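Local coordinates for protein C.Elegans p53 tumor suppressor-like transcription factor (Caenorhabditis elegans, PDB 1T4W) that activates transcription by binding the same DNA consensus as p53, through this zinc-containing domain, promoting apoptosis under genotoxic stress and ensuring proper meiotic chromosome segregation, at residues D7-K10 / Q11-A14; F21-S24 / S25-K29; I123-P126 / G127-Q130; P181-D184 / W185-C189. All coordinates share one frame; numbering follows the deposited sequence.

Contact 1: D7-K10 / Q11-A14; sequences DVLK and QKVA
Leu9 and Gln11 meet through their side-chain ends, CD1 of Leu9 lying 3.2 Å from NE2 of Gln11. A bend at chi2 (79°) folds the glutamine back toward the start of the helix. There its OE1 accepts a hydrogen bond from a water that in turn accepts one from Lys10 N, so a water bridges the first amide of the helix to the glutamine carbonyl. Glutamine suits this exposed place because the amide can serve a water while its flat end lies beside a leucine methyl. Lys10, its chain bent at chi2 (-48°) and again at chi3, folds back over the helix, bringing NZ to 3.4 Å from Val13 CG1; the same end also touches Phe21. Beneath it the buried, compact Val13 sets CG2 against CG2 of Val8 at 3.6 Å, the two side chains crossing at about a right angle. The backbone fixes this spacing: Val13 N gives a nearly straight bond to Leu9 O (3.2 Å, 172°), and Ala14 N gives one to Lys10 O (2.7 Å). Leu9 turns its side chain onto Pro40 and Gln42. The arrangement is that of a one-turn helix beginning directly at the end of a strand, with an apolar residue at the N-cap.

Contact 2: F21-S24 / S25-K29; sequences FAIS and SEHEK
Phe21 and Lys29 cross at a slant, the aromatic CZ reaching CB of the lysine at 3.4 Å while Lys29 CD lies at the ring edge, in its plane. The extended lysine chain thus offers methylenes to the phenyl group before its ammonium leaves for Ile6 O and the carboxylates of Asp7 and Glu5, a division of labour that suits a long amphipathic residue. Beside the phenyl ring, Ile23 runs side by side with Lys29 and points the same way; CD1 of Ile23 comes to 3.6 Å from Lys29 CG. These two form an antiparallel non-hydrogen-bonded pair.

Toward the turn, polar groups take over. In Ser24 a chi1 of 70° tucks OG back over its own main chain and into the loop. There OG accepts from Glu28 N at 3.2 Å and, weakly, from Glu26 N, and it also meets a water that donates to Glu28 OE1. With alanine at this position the amide of Glu28 is likely to lose its side-chain acceptor, and the water its hold on the turn. The backbone closes the turn by two bonds, Ser24 N to Glu28 O at 2.9 Å and His27 N to Ser24 O at 2.7 Å. Ser25 OG donates to Glu26 OE2 and is also bonded to Lys195. With His27, the last residue of a type I turn that starts at Ser24, at positive phi (70°), this is the geometry of a tight beta hairpin with a type I turn and G1 bulge.

Contact 3: I123-P126 / G127-Q130; sequences IMYP and GAVQ
With chi1 at 50°, the Tyr125 ring folds back over its own backbone and reaches Ala128. The ring then lies over the alanine, whose CB sits 3.8 Å from the ring centroid and 20° off the normal, a CH-pi contact over the face. The methyl lies nearest CE1 of Tyr125, at 3.6 Å, and so is shifted somewhat toward the rim. Alanine is apt here: its single methyl fits under the ring and, on another side, meets CB of the buried Met124 at 4.1 Å.

The backbone that sets this distance is a type II turn from Tyr125 to Ala128. Ala128 N donates to Tyr125 O at 2.9 Å. Pro126, with its phi restricted by the ring, fills the second corner, and Gly127 the third. With phi of 90°, Gly127 needs to be glycine, since a side chain there would be jammed against the carbonyl oxygen of Pro126. A water bridges the phenol to the loop: it lies 3.1 Å from Tyr125 OH and donates to Gln130 O at 2.8 Å, spanning the loop beyond the turn.

Gln130 O also receives a bond from His108 NE2, while Met124 packs on Trp45 of strand 39-46, and Val129 pairs with Trp45 through the backbone. The turn therefore links the end of strand 119-123, in the seven-stranded sheet, to the start of strand 130-137, in the four-stranded one.

Contact 4: P181-D184 / W185-C189; sequences PRRD and WKNFC
Arg182 and Trp185 make a cation-pi contact, three residues apart on one side of the helix. CZ of the arginine lies 4.5 Å from the centroid of the six-membered ring, 9° off its normal, yet the guanidinium is not stacked flat: its plane stands 80° to the indole, so that NH1 points into the ring face. That nitrogen comes to 3.5 Å from Trp185 CD2, while CD of the arginine adds an apolar touch at 3.8 Å from CE3. A bend at chi2 (-70°) brings the group over the ring. On the opposite face of the indole lies Cys189 SG, so the ring is held between a cation and a sulfur. Were Trp185 a leucine, the guanidinium would probably lose its aromatic face and a gap is likely to open beside Cys189.

Hydrogen bonding is mostly that of a regular alpha-helix. Trp185 N donates to Pro181 O at 2.9 Å, Lys186 N to Arg182 O, Asn187 N to Arg183 O, and Phe188 N to Asp184 O. Proline suits the first turn, where a missing N-H costs no helical bond.

A water adds a polar link, donating to Asp184 OD1 at 2.7 Å and accepting from Asn187 ND2 at 3.1 Å; Asp184 also has a long, weak ion pair with Arg176.

Arg182 NE donates to Ser16 O and NH2 faces the carbonyls of Val13 and Ala14, while NH1 faces the indole. The chemistry implies a guanidinium whose direction is set by backbone carbonyls on one side and the indole face on the other, its charge probably eased by both.

In the fold
Along the chain the contacts come in the order 1, 2, 3, 4. Contacts 1, 2 and 4 cluster, with centres 12 to 16 Å apart: Val8 and Val13 pack on Phe21, Ala22 and Ser24 pack on helix 181-194, and Arg182 of that helix reaches the end of helix 10-13. Contact 3 stands away, 35 Å from contact 4 between centres, at the far end of the two-sheet beta sandwich. By their order, helix 10-13, the hairpin of strands 19-23 and 29-33, and helix 181-194 probably correspond to the loop-sheet-helix motif that meets the DNA major groove in p53, whereas contact 3 merely bridges the two sheets.

Contact 1: D7-K10 / Q11-A14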
loop_
_atom_site.group_PDB
_atom_site.type_symbol
_atom_site.label_atom_id
_atom_site.label_comp_id
_atom_site.label_asym_id
_atom_site.label_seq_id
_atom_site.Cartn_x
_atom_site.Cartn_y
_atom_site.Cartn_z
ATOM N N ASP A 7 -6.780 0.832 -5.262
ATOM C CA ASP A 7 -7.144 2.244 -5.321
ATOM C C ASP A 7 -7.632 2.706 -3.962
ATOM O O ASP A 7 -7.939 1.889 -3.102
ATOM C CB ASP A 7 -8.287 2.470 -6.318
ATOM C CG ASP A 7 -7.877 2.252 -7.744
ATOM O OD1 ASP A 7 -7.245 3.162 -8.330
ATOM O OD2 ASP A 7 -8.191 1.159 -8.273
ATOM N N VAL A 8 -7.713 4.012 -3.752
ATOM C CA VAL A 8 -8.273 4.470 -2.483
ATOM C C VAL A 8 -9.771 4.627 -2.794
ATOM O O VAL A 8 -10.153 4.686 -3.954
ATOM C CB VAL A 8 -7.700 5.836 -2.036
ATOM C CG1 VAL A 8 -6.175 5.734 -1.837
ATOM C CG2 VAL A 8 -8.066 6.906 -3.063
ATOM N N LEU A 9 -10.617 4.656 -1.774
ATOM C CA LEU A 9 -12.046 4.849 -1.996
ATOM C C LEU A 9 -12.218 6.340 -2.292
ATOM O O LEU A 9 -12.318 7.147 -1.380
ATOM C CB LEU A 9 -12.824 4.464 -0.743
ATOM C CG LEU A 9 -14.350 4.518 -0.796
ATOM C CD1 LEU A 9 -14.862 3.697 -1.986
ATOM C CD2 LEU A 9 -14.913 3.974 0.513
ATOM N N LYS A 10 -12.248 6.683 -3.576
ATOM C CA LYS A 10 -12.340 8.059 -4.033
ATOM C C LYS A 10 -13.382 8.950 -3.393
ATOM O O LYS A 10 -13.098 10.104 -3.071
ATOM C CB LYS A 10 -12.496 8.080 -5.555
ATOM C CG LYS A 10 -11.235 7.621 -6.282
ATOM C CD LYS A 10 -9.995 8.329 -5.717
ATOM C CE LYS A 10 -10.128 9.863 -5.791
ATOM N NZ LYS A 10 -9.531 10.585 -4.620
ATOM N N GLN A 11 -14.583 8.428 -3.203
ATOM C CA GLN A 11 -15.642 9.214 -2.596
ATOM C C GLN A 11 -15.102 9.962 -1.388
ATOM O O GLN A 11 -15.145 11.187 -1.331
ATOM C CB GLN A 11 -16.805 8.317 -2.148
ATOM C CG GLN A 11 -17.526 7.564 -3.262
ATOM C CD GLN A 11 -16.784 6.321 -3.734
ATOM O OE1 GLN A 11 -15.740 6.407 -4.390
ATOM N NE2 GLN A 11 -17.326 5.152 -3.398
ATOM N N LYS A 12 -14.574 9.222 -0.426
ATOM C CA LYS A 12 -14.060 9.836 0.788
ATOM C C LYS A 12 -12.769 10.625 0.614
ATOM O O LYS A 12 -12.616 11.707 1.171
ATOM C CB LYS A 12 -13.868 8.769 1.857
ATOM C CG LYS A 12 -15.093 7.906 2.069
ATOM C CD LYS A 12 -15.128 7.362 3.487
ATOM C CE LYS A 12 -13.875 6.573 3.821
ATOM N NZ LYS A 12 -13.814 6.261 5.276
ATOM N N VAL A 13 -11.839 10.098 -0.165
ATOM C CA VAL A 13 -10.570 10.784 -0.357
ATOM C C VAL A 13 -10.688 12.119 -1.101
ATOM O O VAL A 13 -9.990 13.078 -0.777
ATOM C CB VAL A 13 -9.568 9.853 -1.080
ATOM C CG1 VAL A 13 -8.278 10.608 -1.436
ATOM C CG2 VAL A 13 -9.253 8.665 -0.170
ATOM N N ALA A 14 -11.590 12.169 -2.075
ATOM C CA ALA A 14 -11.842 13.340 -2.915
ATOM C C ALA A 14 -11.475 14.738 -2.390
ATOM O O ALA A 14 -10.682 15.441 -3.017
ATOM C CB ALA A 14 -13.304 13.330 -3.369
HETATM O O HOH W 1 -13.712 4.713 -5.591
#

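Contact 2: F21-S24 / S25-K29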
loop_
_atom_site.group_PDB
_atom_site.type_symbol
_atom_site.label_atom_id
_atom_site.label_comp_id
_atom_site.label_asym_id
_atom_site.label_seq_id
_atom_site.Cartn_x
_atom_site.Cartn_y
_atom_site.Cartn_z
ATOM N N PHE A 21 -5.213 11.526 -3.545
ATOM C CA PHE A 21 -4.772 10.515 -4.496
ATOM C C PHE A 21 -4.746 11.103 -5.887
ATOM O O PHE A 21 -5.554 11.969 -6.211
ATOM C CB PHE A 21 -5.739 9.323 -4.438
ATOM C CG PHE A 21 -5.428 8.228 -5.419
ATOM C CD1 PHE A 21 -5.656 8.408 -6.785
ATOM C CD2 PHE A 21 -4.880 7.025 -4.984
ATOM C CE1 PHE A 21 -5.336 7.406 -7.699
ATOM C CE2 PHE A 21 -4.558 6.017 -5.891
ATOM C CZ PHE A 21 -4.785 6.210 -7.249
ATOM N N ALA A 22 -3.810 10.653 -6.711
ATOM C CA ALA A 22 -3.752 11.143 -8.079
ATOM C C ALA A 22 -3.059 10.107 -8.950
ATOM O O ALA A 22 -2.448 9.149 -8.453
ATOM C CB ALA A 22 -3.002 12.488 -8.158
ATOM N N ILE A 23 -3.164 10.316 -10.255
ATOM C CA ILE A 23 -2.560 9.441 -11.238
ATOM C C ILE A 23 -1.596 10.325 -11.972
ATOM O O ILE A 23 -1.865 11.515 -12.126
ATOM C CB ILE A 23 -3.584 8.943 -12.263
ATOM C CG1 ILE A 23 -4.741 8.229 -11.563
ATOM C CG2 ILE A 23 -2.900 8.016 -13.244
ATOM C CD1 ILE A 23 -4.372 6.927 -10.906
ATOM N N SER A 24 -0.478 9.762 -12.419
ATOM C CA SER A 24 0.491 10.547 -13.158
ATOM C C SER A 24 0.083 10.516 -14.624
ATOM O O SER A 24 -0.871 9.824 -14.993
ATOM C CB SER A 24 1.893 9.960 -13.008
ATOM O OG SER A 24 2.010 8.721 -13.688
ATOM N N SER A 25 0.793 11.271 -15.454
ATOM C CA SER A 25 0.503 11.296 -16.878
ATOM C C SER A 25 0.742 9.889 -17.414
ATOM O O SER A 25 0.176 9.505 -18.430
ATOM C CB SER A 25 1.423 12.276 -17.601
ATOM O OG SER A 25 2.721 11.726 -17.735
ATOM N N GLU A 26 1.582 9.122 -16.718
ATOM C CA GLU A 26 1.871 7.750 -17.122
ATOM C C GLU A 26 0.881 6.773 -16.490
ATOM O O GLU A 26 1.051 5.561 -16.566
ATOM C CB GLU A 26 3.295 7.367 -16.735
ATOM C CG GLU A 26 4.324 8.333 -17.272
ATOM C CD GLU A 26 4.201 8.512 -18.773
ATOM O OE1 GLU A 26 4.508 7.554 -19.515
ATOM O OE2 GLU A 26 3.785 9.607 -19.212
ATOM N N HIS A 27 -0.145 7.314 -15.846
ATOM C CA HIS A 27 -1.185 6.494 -15.223
ATOM C C HIS A 27 -0.810 5.675 -13.976
ATOM O O HIS A 27 -1.522 4.753 -13.600
ATOM C CB HIS A 27 -1.808 5.574 -16.277
ATOM C CG HIS A 27 -2.524 6.312 -17.364
ATOM N ND1 HIS A 27 -3.652 7.069 -17.130
ATOM C CD2 HIS A 27 -2.250 6.443 -18.684
ATOM C CE1 HIS A 27 -4.041 7.638 -18.257
ATOM N NE2 HIS A 27 -3.206 7.276 -19.214
ATOM N N GLU A 28 0.305 6.011 -13.345
ATOM C CA GLU A 28 0.732 5.344 -12.131
ATOM C C GLU A 28 0.029 6.049 -10.977
ATOM O O GLU A 28 -0.310 7.236 -11.075
ATOM C CB GLU A 28 2.243 5.437 -12.023
ATOM C CG GLU A 28 2.894 4.805 -13.239
ATOM C CD GLU A 28 4.365 4.546 -13.058
ATOM O OE1 GLU A 28 5.143 5.523 -12.928
ATOM O OE2 GLU A 28 4.739 3.352 -13.046
ATOM N N LYS A 29 -0.185 5.331 -9.883
ATOM C CA LYS A 29 -0.919 5.883 -8.757
ATOM C C LYS A 29 -0.093 6.464 -7.628
ATOM O O LYS A 29 0.882 5.861 -7.185
ATOM C CB LYS A 29 -1.859 4.814 -8.236
ATOM C CG LYS A 29 -2.664 4.210 -9.387
ATOM C CD LYS A 29 -3.648 3.199 -8.916
ATOM C CE LYS A 29 -4.478 2.699 -10.099
ATOM N NZ LYS A 29 -5.327 1.609 -9.628
HETATM O O HOH W 2 4.379 7.945 -12.827
#

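Contact 3: I123-P126 / G127-Q130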
loop_
_atom_site.group_PDB
_atom_site.type_symbol
_atom_site.label_atom_id
_atom_site.label_comp_id
_atom_site.label_asym_id
_atom_site.label_seq_id
_atom_site.Cartn_x
_atom_site.Cartn_y
_atom_site.Cartn_z
ATOM N N ILE A 123 -7.421 -13.391 4.639
ATOM C CA ILE A 123 -7.917 -14.724 4.305
ATOM C C ILE A 123 -9.278 -14.531 3.692
ATOM O O ILE A 123 -10.187 -13.993 4.325
ATOM C CB ILE A 123 -8.052 -15.640 5.543
ATOM C CG1 ILE A 123 -6.668 -16.034 6.063
ATOM C CG2 ILE A 123 -8.811 -16.894 5.174
ATOM C CD1 ILE A 123 -5.904 -14.912 6.756
ATOM N N MET A 124 -9.420 -14.956 2.447
ATOM C CA MET A 124 -10.687 -14.791 1.775
ATOM C C MET A 124 -11.404 -16.086 1.468
ATOM O O MET A 124 -11.126 -17.113 2.078
ATOM C CB MET A 124 -10.460 -13.967 0.534
ATOM C CG MET A 124 -9.818 -12.646 0.973
ATOM S SD MET A 124 -9.639 -11.477 -0.322
ATOM C CE MET A 124 -8.538 -12.403 -1.398
ATOM N N TYR A 125 -12.330 -16.045 0.525
ATOM C CA TYR A 125 -13.093 -17.237 0.206
ATOM C C TYR A 125 -13.264 -17.322 -1.293
ATOM O O TYR A 125 -13.176 -16.306 -1.994
ATOM C CB TYR A 125 -14.455 -17.146 0.892
ATOM C CG TYR A 125 -15.116 -15.819 0.616
ATOM C CD1 TYR A 125 -15.833 -15.602 -0.563
ATOM C CD2 TYR A 125 -14.969 -14.753 1.502
ATOM C CE1 TYR A 125 -16.387 -14.353 -0.853
ATOM C CE2 TYR A 125 -15.517 -13.499 1.222
ATOM C CZ TYR A 125 -16.222 -13.307 0.047
ATOM O OH TYR A 125 -16.754 -12.070 -0.227
ATOM N N PRO A 126 -13.510 -18.537 -1.806
ATOM C CA PRO A 126 -13.692 -18.730 -3.241
ATOM C C PRO A 126 -14.753 -17.765 -3.695
ATOM O O PRO A 126 -15.749 -17.561 -3.001
ATOM C CB PRO A 126 -14.147 -20.187 -3.343
ATOM C CG PRO A 126 -13.500 -20.824 -2.142
ATOM C CD PRO A 126 -13.756 -19.795 -1.076
ATOM N N GLY A 127 -14.523 -17.155 -4.843
ATOM C CA GLY A 127 -15.475 -16.207 -5.377
ATOM C C GLY A 127 -15.260 -14.760 -4.952
ATOM O O GLY A 127 -15.882 -13.869 -5.523
ATOM N N ALA A 128 -14.417 -14.499 -3.952
ATOM C CA ALA A 128 -14.212 -13.108 -3.546
ATOM C C ALA A 128 -13.508 -12.384 -4.697
ATOM O O ALA A 128 -12.609 -12.941 -5.328
ATOM C CB ALA A 128 -13.378 -13.044 -2.264
ATOM N N VAL A 129 -13.929 -11.161 -5.001
ATOM C CA VAL A 129 -13.311 -10.404 -6.093
ATOM C C VAL A 129 -12.944 -8.982 -5.653
ATOM O O VAL A 129 -12.578 -8.138 -6.469
ATOM C CB VAL A 129 -14.245 -10.319 -7.322
ATOM C CG1 VAL A 129 -14.485 -11.724 -7.911
ATOM C CG2 VAL A 129 -15.588 -9.687 -6.904
ATOM N N GLN A 130 -13.052 -8.714 -4.359
ATOM C CA GLN A 130 -12.709 -7.386 -3.863
ATOM C C GLN A 130 -12.309 -7.466 -2.413
ATOM O O GLN A 130 -12.703 -8.376 -1.691
ATOM C CB GLN A 130 -13.902 -6.420 -4.003
ATOM C CG GLN A 130 -13.574 -4.942 -3.687
ATOM C CD GLN A 130 -14.669 -3.983 -4.156
ATOM O OE1 GLN A 130 -15.250 -4.187 -5.209
ATOM N NE2 GLN A 130 -14.933 -2.928 -3.385
HETATM O O HOH W 3 -15.154 -9.513 -0.904
#

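Contact 4: P181-D184 / W185-C189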
loop_
_atom_site.group_PDB
_atom_site.type_symbol
_atom_site.label_atom_id
_atom_site.label_comp_id
_atom_site.label_asym_id
_atom_site.label_seq_id
_atom_site.Cartn_x
_atom_site.Cartn_y
_atom_site.Cartn_z
ATOM N N PRO A 181 -0.753 16.822 2.953
ATOM C CA PRO A 181 -0.962 16.091 1.699
ATOM C C PRO A 181 -1.518 16.931 0.547
ATOM O O PRO A 181 -1.142 16.696 -0.601
ATOM C CB PRO A 181 -1.885 14.921 2.114
ATOM C CG PRO A 181 -2.479 15.355 3.445
ATOM C CD PRO A 181 -1.355 16.119 4.100
ATOM N N ARG A 182 -2.396 17.904 0.824
ATOM C CA ARG A 182 -2.945 18.712 -0.279
ATOM C C ARG A 182 -1.910 19.615 -0.958
ATOM O O ARG A 182 -2.030 19.896 -2.141
ATOM C CB ARG A 182 -4.168 19.531 0.175
ATOM C CG ARG A 182 -5.410 18.654 0.401
ATOM C CD ARG A 182 -5.984 18.085 -0.928
ATOM N NE ARG A 182 -6.898 16.946 -0.713
ATOM C CZ ARG A 182 -7.415 16.205 -1.691
ATOM N NH1 ARG A 182 -7.129 16.476 -2.952
ATOM N NH2 ARG A 182 -8.195 15.176 -1.410
ATOM N N ARG A 183 -0.899 20.066 -0.219
ATOM C CA ARG A 183 0.154 20.881 -0.819
ATOM C C ARG A 183 0.903 20.033 -1.857
ATOM O O ARG A 183 1.022 20.415 -3.028
ATOM C CB ARG A 183 1.157 21.358 0.237
ATOM C CG ARG A 183 2.468 21.920 -0.344
ATOM C CD ARG A 183 3.484 22.205 0.753
ATOM N NE ARG A 183 2.944 23.118 1.764
ATOM C CZ ARG A 183 3.505 23.328 2.955
ATOM N NH1 ARG A 183 2.960 24.176 3.815
ATOM N NH2 ARG A 183 4.610 22.684 3.297
ATOM N N ASP A 184 1.376 18.865 -1.429
ATOM C CA ASP A 184 2.138 17.992 -2.309
ATOM C C ASP A 184 1.313 17.466 -3.488
ATOM O O ASP A 184 1.799 17.399 -4.621
ATOM C CB ASP A 184 2.743 16.845 -1.490
ATOM C CG ASP A 184 3.777 17.344 -0.472
ATOM O OD1 ASP A 184 4.665 18.094 -0.888
ATOM O OD2 ASP A 184 3.707 16.991 0.722
ATOM N N TRP A 185 0.071 17.094 -3.215
ATOM C CA TRP A 185 -0.841 16.626 -4.257
ATOM C C TRP A 185 -1.038 17.731 -5.304
ATOM O O TRP A 185 -0.998 17.473 -6.517
ATOM C CB TRP A 185 -2.207 16.294 -3.654
ATOM C CG TRP A 185 -3.343 16.203 -4.672
ATOM C CD1 TRP A 185 -3.639 15.139 -5.480
ATOM C CD2 TRP A 185 -4.367 17.186 -4.915
ATOM N NE1 TRP A 185 -4.786 15.394 -6.202
ATOM C CE2 TRP A 185 -5.251 16.640 -5.875
ATOM C CE3 TRP A 185 -4.623 18.470 -4.412
ATOM C CZ2 TRP A 185 -6.378 17.336 -6.344
ATOM C CZ3 TRP A 185 -5.747 19.165 -4.880
ATOM C CH2 TRP A 185 -6.608 18.595 -5.837
ATOM N N LYS A 186 -1.268 18.959 -4.842
ATOM C CA LYS A 186 -1.501 20.057 -5.778
ATOM C C LYS A 186 -0.272 20.346 -6.629
ATOM O O LYS A 186 -0.384 20.582 -7.853
ATOM C CB LYS A 186 -1.952 21.315 -5.031
ATOM C CG LYS A 186 -2.133 22.578 -5.897
ATOM C CD LYS A 186 -3.096 22.385 -7.085
ATOM C CE LYS A 186 -4.515 22.039 -6.680
ATOM N NZ LYS A 186 -5.490 22.439 -7.794
ATOM N N ASN A 187 0.896 20.338 -5.995
ATOM C CA ASN A 187 2.135 20.570 -6.727
ATOM C C ASN A 187 2.282 19.468 -7.770
ATOM O O ASN A 187 2.652 19.722 -8.914
ATOM C CB ASN A 187 3.352 20.542 -5.789
ATOM C CG ASN A 187 3.479 21.813 -4.970
ATOM O OD1 ASN A 187 2.890 22.819 -5.312
ATOM N ND2 ASN A 187 4.275 21.773 -3.903
ATOM N N PHE A 188 2.013 18.233 -7.366
ATOM C CA PHE A 188 2.127 17.120 -8.304
ATOM C C PHE A 188 1.206 17.280 -9.518
ATOM O O PHE A 188 1.640 17.123 -10.663
ATOM C CB PHE A 188 1.808 15.795 -7.605
ATOM C CG PHE A 188 1.856 14.592 -8.520
ATOM C CD1 PHE A 188 3.044 13.907 -8.729
ATOM C CD2 PHE A 188 0.700 14.126 -9.139
ATOM C CE1 PHE A 188 3.075 12.764 -9.533
ATOM C CE2 PHE A 188 0.722 12.983 -9.945
ATOM C CZ PHE A 188 1.902 12.306 -10.136
ATOM N N CYS A 189 -0.070 17.576 -9.271
ATOM C CA CYS A 189 -1.018 17.746 -10.359
ATOM C C CYS A 189 -0.621 18.884 -11.315
ATOM O O CYS A 189 -0.648 18.706 -12.538
ATOM C CB CYS A 189 -2.425 17.978 -9.792
ATOM S SG CYS A 189 -3.088 16.503 -8.975
HETATM O O HOH W 4 5.486 18.988 -3.256
#